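Local structure of ubiquitin-conjugating enzyme-like protein (Leishmania mexicana, 6ZM3) at residues V75-R80 with K105-R110; I79-K84 with S118-E123. The protein probably acts as an E2 variant of the UBE2V type, pairing with an active ubiquitin-conjugating enzyme in the assembly of ubiquitin chains. All coordinates share one frame; numbering follows the deposited sequence. Where two conformers were deposited one is given.

Contact 1 (V75-R80 with K105-R110)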
loop_
_atom_site.group_PDB
_atom_site.type_symbol
_atom_site.label_atom_id
_atom_site.label_comp_id
_atom_site.label_asym_id
_atom_site.label_seq_id
_atom_site.Cartn_x
_atom_site.Cartn_y
_atom_site.Cartn_z
ATOM N N VAL B 75 15.896 12.969 -22.105
ATOM C CA VAL B 75 15.224 13.864 -21.167
ATOM C C VAL B 75 14.881 13.071 -19.904
ATOM O O VAL B 75 14.859 11.840 -19.929
ATOM C CB VAL B 75 13.975 14.496 -21.809
ATOM C CG1 VAL B 75 14.315 15.267 -23.072
ATOM C CG2 VAL B 75 12.898 13.463 -22.089
ATOM N N PRO B 76 14.622 13.712 -18.737
ATOM C CA PRO B 76 14.460 12.960 -17.492
ATOM C C PRO B 76 13.195 12.096 -17.493
ATOM O O PRO B 76 12.287 12.312 -18.296
ATOM C CB PRO B 76 14.400 14.065 -16.412
ATOM C CG PRO B 76 14.950 15.308 -17.106
ATOM C CD PRO B 76 14.481 15.164 -18.538
ATOM N N PRO B 77 13.088 11.091 -16.587
ATOM C CA PRO B 77 11.837 10.368 -16.411
ATOM C C PRO B 77 10.829 11.301 -15.737
ATOM O O PRO B 77 11.212 12.234 -15.022
ATOM C CB PRO B 77 12.194 9.261 -15.409
ATOM C CG PRO B 77 13.426 9.739 -14.664
ATOM C CD PRO B 77 14.113 10.688 -15.618
ATOM N N HIS B 78 9.547 11.015 -15.945
ATOM C CA HIS B 78 8.471 11.715 -15.250
ATOM C C HIS B 78 8.165 10.950 -13.975
ATOM O O HIS B 78 7.785 9.786 -14.070
ATOM C CB HIS B 78 7.247 11.807 -16.169
ATOM C CG HIS B 78 7.581 12.394 -17.500
ATOM N ND1 HIS B 78 7.989 13.705 -17.647
ATOM C CD2 HIS B 78 7.585 11.860 -18.742
ATOM C CE1 HIS B 78 8.211 13.957 -18.917
ATOM N NE2 HIS B 78 7.972 12.840 -19.611
ATOM N N ILE B 79 8.397 11.590 -12.824
ATOM C CA ILE B 79 8.222 10.996 -11.510
ATOM C C ILE B 79 7.078 11.741 -10.817
ATOM O O ILE B 79 7.094 12.971 -10.724
ATOM C CB ILE B 79 9.540 11.028 -10.701
ATOM C CG1 ILE B 79 10.728 10.447 -11.492
ATOM C CG2 ILE B 79 9.405 10.377 -9.324
ATOM C CD1 ILE B 79 11.938 10.110 -10.613
ATOM N N ARG B 80 6.091 10.979 -10.327
ATOM C CA ARG B 80 4.980 11.513 -9.545
ATOM C C ARG B 80 4.943 10.748 -8.222
ATOM O O ARG B 80 4.962 9.509 -8.221
ATOM C CB ARG B 80 3.672 11.170 -10.261
ATOM C CG ARG B 80 2.519 12.140 -10.047
ATOM C CD ARG B 80 1.360 11.900 -11.006
ATOM N NE ARG B 80 1.146 10.483 -11.320
ATOM C CZ ARG B 80 0.182 9.706 -10.799
ATOM N NH1 ARG B 80 -0.690 10.203 -9.934
ATOM N NH2 ARG B 80 0.071 8.435 -11.160
ATOM N N LYS B 105 16.978 19.590 -13.145
ATOM C CA LYS B 105 17.353 20.921 -13.608
ATOM C C LYS B 105 18.628 20.824 -14.439
ATOM O O LYS B 105 18.700 21.391 -15.528
ATOM C CB LYS B 105 17.618 21.829 -12.401
ATOM C CG LYS B 105 17.799 23.316 -12.712
ATOM C CD LYS B 105 18.368 24.082 -11.525
ATOM C CE LYS B 105 17.921 25.523 -11.402
ATOM N NZ LYS B 105 18.312 26.342 -12.572
ATOM N N HIS B 106 19.615 20.101 -13.899
ATOM C CA HIS B 106 20.871 19.837 -14.594
ATOM C C HIS B 106 20.949 18.354 -14.970
ATOM O O HIS B 106 21.724 17.607 -14.365
ATOM C CB HIS B 106 22.039 20.294 -13.711
ATOM C CG HIS B 106 22.008 21.757 -13.391
ATOM N ND1 HIS B 106 22.028 22.739 -14.383
ATOM C CD2 HIS B 106 22.014 22.411 -12.210
ATOM C CE1 HIS B 106 22.028 23.931 -13.820
ATOM N NE2 HIS B 106 22.023 23.751 -12.479
ATOM N N TRP B 107 20.146 17.954 -15.968
ATOM C CA TRP B 107 19.903 16.540 -16.273
ATOM C C TRP B 107 21.141 15.955 -16.954
ATOM O O TRP B 107 21.570 16.471 -17.982
ATOM C CB TRP B 107 18.651 16.375 -17.156
ATOM C CG TRP B 107 18.418 14.974 -17.651
ATOM C CD1 TRP B 107 18.418 14.531 -18.944
ATOM C CD2 TRP B 107 18.143 13.820 -16.838
ATOM N NE1 TRP B 107 18.169 13.179 -18.986
ATOM C CE2 TRP B 107 18.021 12.714 -17.710
ATOM C CE3 TRP B 107 18.028 13.611 -15.456
ATOM C CZ2 TRP B 107 17.731 11.431 -17.243
ATOM C CZ3 TRP B 107 17.765 12.336 -14.993
ATOM C CH2 TRP B 107 17.645 11.261 -15.878
ATOM N N ASP B 108 21.688 14.891 -16.358
ATOM C CA ASP B 108 22.717 14.039 -16.931
ATOM C C ASP B 108 22.085 12.691 -17.317
ATOM O O ASP B 108 21.663 11.961 -16.428
ATOM C CB ASP B 108 23.800 13.848 -15.871
ATOM C CG ASP B 108 24.980 12.986 -16.297
ATOM O OD1 ASP B 108 24.888 12.337 -17.361
ATOM O OD2 ASP B 108 25.979 12.966 -15.544
ATOM N N ARG B 109 22.001 12.390 -18.628
ATOM C CA ARG B 109 21.715 11.087 -19.221
ATOM C C ARG B 109 21.994 9.915 -18.279
ATOM O O ARG B 109 21.203 8.975 -18.210
ATOM C CB ARG B 109 22.659 10.848 -20.408
ATOM C CG ARG B 109 22.033 11.040 -21.779
ATOM C CD ARG B 109 22.805 10.209 -22.789
ATOM N NE ARG B 109 22.497 8.773 -22.735
ATOM C CZ ARG B 109 21.693 8.134 -23.584
ATOM N NH1 ARG B 109 21.108 8.786 -24.573
ATOM N NH2 ARG B 109 21.479 6.833 -23.441
ATOM N N ARG B 110 23.140 9.951 -17.592
ATOM C CA ARG B 110 23.679 8.800 -16.879
ATOM C C ARG B 110 22.851 8.455 -15.635
ATOM O O ARG B 110 23.033 7.394 -15.026
ATOM C CB ARG B 110 25.169 9.010 -16.580
ATOM C CG ARG B 110 26.072 8.796 -17.789
ATOM C CD ARG B 110 27.494 9.232 -17.462
ATOM N NE ARG B 110 27.618 10.680 -17.265
ATOM C CZ ARG B 110 28.696 11.319 -16.808
ATOM N NH1 ARG B 110 29.800 10.663 -16.486
ATOM N NH2 ARG B 110 28.669 12.630 -16.667
#
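Next to W107, the residue that packs on P76 across this contact, D108 OD1 is gripped by two N-H groups of R110. The backbone N of R110 lies 3.0 Å from D108 OD1, reaching it from above the carboxylate plane and closing an Asx turn. R110 NE meets the same oxygen on its syn side, nearly in the guanidinium plane, while R110 NH2 completes a salt bridge to D108 OD2 at 2.9 Å. This turn directly follows the indole that makes the contact.

With CG anti to the backbone N (chi1 173°), the W107 side chain is carried over the V75-P76-P77 segment. P76 lies under one face: its CA stands 3.6 Å from the centroid of the six-membered ring and 15° off the normal, a CH-pi contact, while P76 CG is 3.5 Å from W107 CG at the five-membered end. P77 approaches W107 obliquely, its CD 3.6 Å from W107 CH2. On the indole face opposite P76, R109 N sits 3.9 Å above the plane, toward the rim. W107 NE1 passes close to V75 C, but its hydrogen bond goes to P73 O. The prolines belong to the Y72-P73-x-x-P76-P77 sequence, a YPxxPP signature of the E2 family, and F104 packs on both P76 and P77.

Since proline C-H groups are slightly electron-poor and the indole is electron-rich, this CH-pi contact is probably favourable although no polar bond joins the two segments. The NE1 bond to P73 O meanwhile limits rotation of the ring.

Contact 2 (I79-K84 with S118-E123)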
loop_
_atom_site.group_PDB
_atom_site.type_symbol
_atom_site.label_atom_id
_atom_site.label_comp_id
_atom_site.label_asym_id
_atom_site.label_seq_id
_atom_site.Cartn_x
_atom_site.Cartn_y
_atom_site.Cartn_z
ATOM N N ILE B 79 8.397 11.590 -12.824
ATOM C CA ILE B 79 8.222 10.996 -11.510
ATOM C C ILE B 79 7.078 11.741 -10.817
ATOM O O ILE B 79 7.094 12.971 -10.724
ATOM C CB ILE B 79 9.540 11.028 -10.701
ATOM C CG1 ILE B 79 10.728 10.447 -11.492
ATOM C CG2 ILE B 79 9.405 10.377 -9.324
ATOM C CD1 ILE B 79 11.938 10.110 -10.613
ATOM N N ARG B 80 6.091 10.979 -10.327
ATOM C CA ARG B 80 4.980 11.513 -9.545
ATOM C C ARG B 80 4.943 10.748 -8.222
ATOM O O ARG B 80 4.962 9.509 -8.221
ATOM C CB ARG B 80 3.672 11.170 -10.261
ATOM C CG ARG B 80 2.519 12.140 -10.047
ATOM C CD ARG B 80 1.360 11.900 -11.006
ATOM N NE ARG B 80 1.146 10.483 -11.320
ATOM C CZ ARG B 80 0.182 9.706 -10.799
ATOM N NH1 ARG B 80 -0.690 10.203 -9.934
ATOM N NH2 ARG B 80 0.071 8.435 -11.160
ATOM N N PHE B 81 4.817 11.470 -7.110
ATOM C CA PHE B 81 4.535 10.795 -5.854
ATOM C C PHE B 81 3.067 10.375 -5.847
ATOM O O PHE B 81 2.190 11.165 -6.222
ATOM C CB PHE B 81 4.844 11.680 -4.648
ATOM C CG PHE B 81 6.286 11.697 -4.201
ATOM C CD1 PHE B 81 7.200 12.562 -4.801
ATOM C CD2 PHE B 81 6.720 10.886 -3.165
ATOM C CE1 PHE B 81 8.520 12.586 -4.377
ATOM C CE2 PHE B 81 8.029 10.928 -2.731
ATOM C CZ PHE B 81 8.921 11.794 -3.333
ATOM N N LEU B 82 2.815 9.138 -5.410
ATOM C CA LEU B 82 1.453 8.673 -5.172
ATOM C C LEU B 82 1.082 8.923 -3.717
ATOM O O LEU B 82 -0.070 9.267 -3.434
ATOM C CB LEU B 82 1.336 7.185 -5.493
ATOM C CG LEU B 82 1.554 6.796 -6.956
ATOM C CD1 LEU B 82 1.208 5.324 -7.155
ATOM C CD2 LEU B 82 0.731 7.651 -7.901
ATOM N N SER B 83 2.041 8.672 -2.801
ATOM C CA SER B 83 1.953 9.084 -1.419
ATOM C C SER B 83 2.150 10.593 -1.335
ATOM O O SER B 83 3.138 11.092 -1.859
ATOM C CB SER B 83 3.023 8.396 -0.595
ATOM O OG SER B 83 2.897 6.973 -0.639
ATOM N N LYS B 84 1.269 11.278 -0.597
ATOM C CA LYS B 84 1.345 12.718 -0.373
ATOM C C LYS B 84 2.577 13.093 0.456
ATOM O O LYS B 84 2.861 12.488 1.490
ATOM C CB LYS B 84 0.077 13.225 0.324
ATOM C CG LYS B 84 -0.213 14.696 0.052
ATOM C CD LYS B 84 -1.558 15.156 0.559
ATOM C CE LYS B 84 -2.019 16.428 -0.111
ATOM N NZ LYS B 84 -3.392 16.760 0.327
ATOM N N SER B 118 17.076 7.792 -4.855
ATOM C CA SER B 118 18.004 8.059 -3.769
ATOM C C SER B 118 18.119 9.560 -3.534
ATOM O O SER B 118 18.225 9.974 -2.393
ATOM C CB SER B 118 19.369 7.449 -3.975
ATOM O OG SER B 118 19.452 6.247 -3.244
ATOM N N GLU B 119 18.112 10.322 -4.635
ATOM C CA GLU B 119 18.252 11.774 -4.632
ATOM C C GLU B 119 16.991 12.471 -4.109
ATOM O O GLU B 119 17.113 13.504 -3.438
ATOM C CB GLU B 119 18.717 12.312 -5.984
ATOM C CG GLU B 119 20.171 11.942 -6.320
ATOM C CD GLU B 119 21.223 12.630 -5.467
ATOM O OE1 GLU B 119 21.104 13.853 -5.299
ATOM O OE2 GLU B 119 22.105 11.940 -4.897
ATOM N N LEU B 120 15.796 11.931 -4.404
ATOM C CA LEU B 120 14.585 12.395 -3.723
ATOM C C LEU B 120 14.621 12.083 -2.228
ATOM O O LEU B 120 14.188 12.887 -1.392
ATOM C CB LEU B 120 13.356 11.816 -4.425
ATOM C CG LEU B 120 13.082 12.452 -5.776
ATOM C CD1 LEU B 120 12.067 11.651 -6.585
ATOM C CD2 LEU B 120 12.586 13.889 -5.568
ATOM N N ARG B 121 15.181 10.922 -1.858
ATOM C CA ARG B 121 15.300 10.563 -0.459
ATOM C C ARG B 121 16.280 11.467 0.292
ATOM O O ARG B 121 16.021 11.844 1.428
ATOM C CB ARG B 121 15.666 9.082 -0.298
ATOM C CG ARG B 121 15.455 8.583 1.120
ATOM C CD ARG B 121 15.800 7.115 1.202
ATOM N NE ARG B 121 15.967 6.611 2.543
ATOM C CZ ARG B 121 17.119 6.636 3.226
ATOM N NH1 ARG B 121 18.202 7.231 2.736
ATOM N NH2 ARG B 121 17.170 6.102 4.425
ATOM N N LYS B 122 17.384 11.849 -0.351
ATOM C CA LYS B 122 18.304 12.792 0.269
ATOM C C LYS B 122 17.605 14.144 0.452
ATOM O O LYS B 122 17.789 14.768 1.487
ATOM C CB LYS B 122 19.550 12.982 -0.602
ATOM C CG LYS B 122 20.457 11.769 -0.788
ATOM C CD LYS B 122 21.870 12.165 -1.186
ATOM N N GLU B 123 16.769 14.565 -0.517
ATOM C CA GLU B 123 16.038 15.829 -0.447
ATOM C C GLU B 123 15.245 15.919 0.851
ATOM O O GLU B 123 15.030 17.015 1.357
ATOM C CB GLU B 123 15.030 16.017 -1.587
ATOM C CG GLU B 123 15.615 16.482 -2.903
ATOM C CD GLU B 123 16.018 17.947 -2.996
ATOM O OE1 GLU B 123 15.896 18.678 -1.981
ATOM O OE2 GLU B 123 16.463 18.361 -4.082
#
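I79 and L120 reach toward each other tip to tip, from the edge strand 78-81 on one side and helix 113-125 on the other. Their CA atoms are 10.2 Å apart, so only the ends of the side chains bridge the gap between sheet and helix. The branch of I79 that touches is CG2, which stands anti to the backbone N while CG1 lies beside it (chi1 -51°). It comes to 4.0 Å from L120 CD1.

F81 meets the same leucine methyl from further along the strand. Its CE1 lies 4.3 Å from L120 CD1, the methyl coming at the ring obliquely. I79 and F81 are two residues apart on the strand and therefore project from the same side of the sheet, so that L120 CD1 touches both. R80, between them, is turned to the other side, where its NH2 forms a salt bridge with E65.

All three touching residues are buried, and every touch between the segments is apolar. Around them the core is continued by L64, which packs on I79 and F81, by I49, which packs on F81 and L120, and by F104 against I79. The polar flank of the helix is tied separately: R121 NE donates to V50 O. At the other end of the 79-84 segment, S83 OG bonds to S63 N, and L82 and S83 pack on apolar side chains of the neighbouring protein chain.

Packing of the central helix against one face of a four-stranded antiparallel sheet forms the core of the ubiquitin-conjugating (UBC) fold, which E2 variants share with active E2 enzymes.

Contacts 1 and 2 start from the same part of the chain; their segments share I79 and R80, and their centres are about 13 Å apart. Contact 1 lies just before strand 78-81, about 10 Å from the centre of the chain, where the proline segment meets the loop after helix 102-105. Contact 2 is deeper, about 6 Å from that centre, and fastens the strand to helix 113-125. F104 connects them, touching P76 and P77 in contact 1 and I79 in contact 2. Beyond the strand, L82 and S83 lead to the neighbouring protein chain, consistent with a variant that works beside a partner E2.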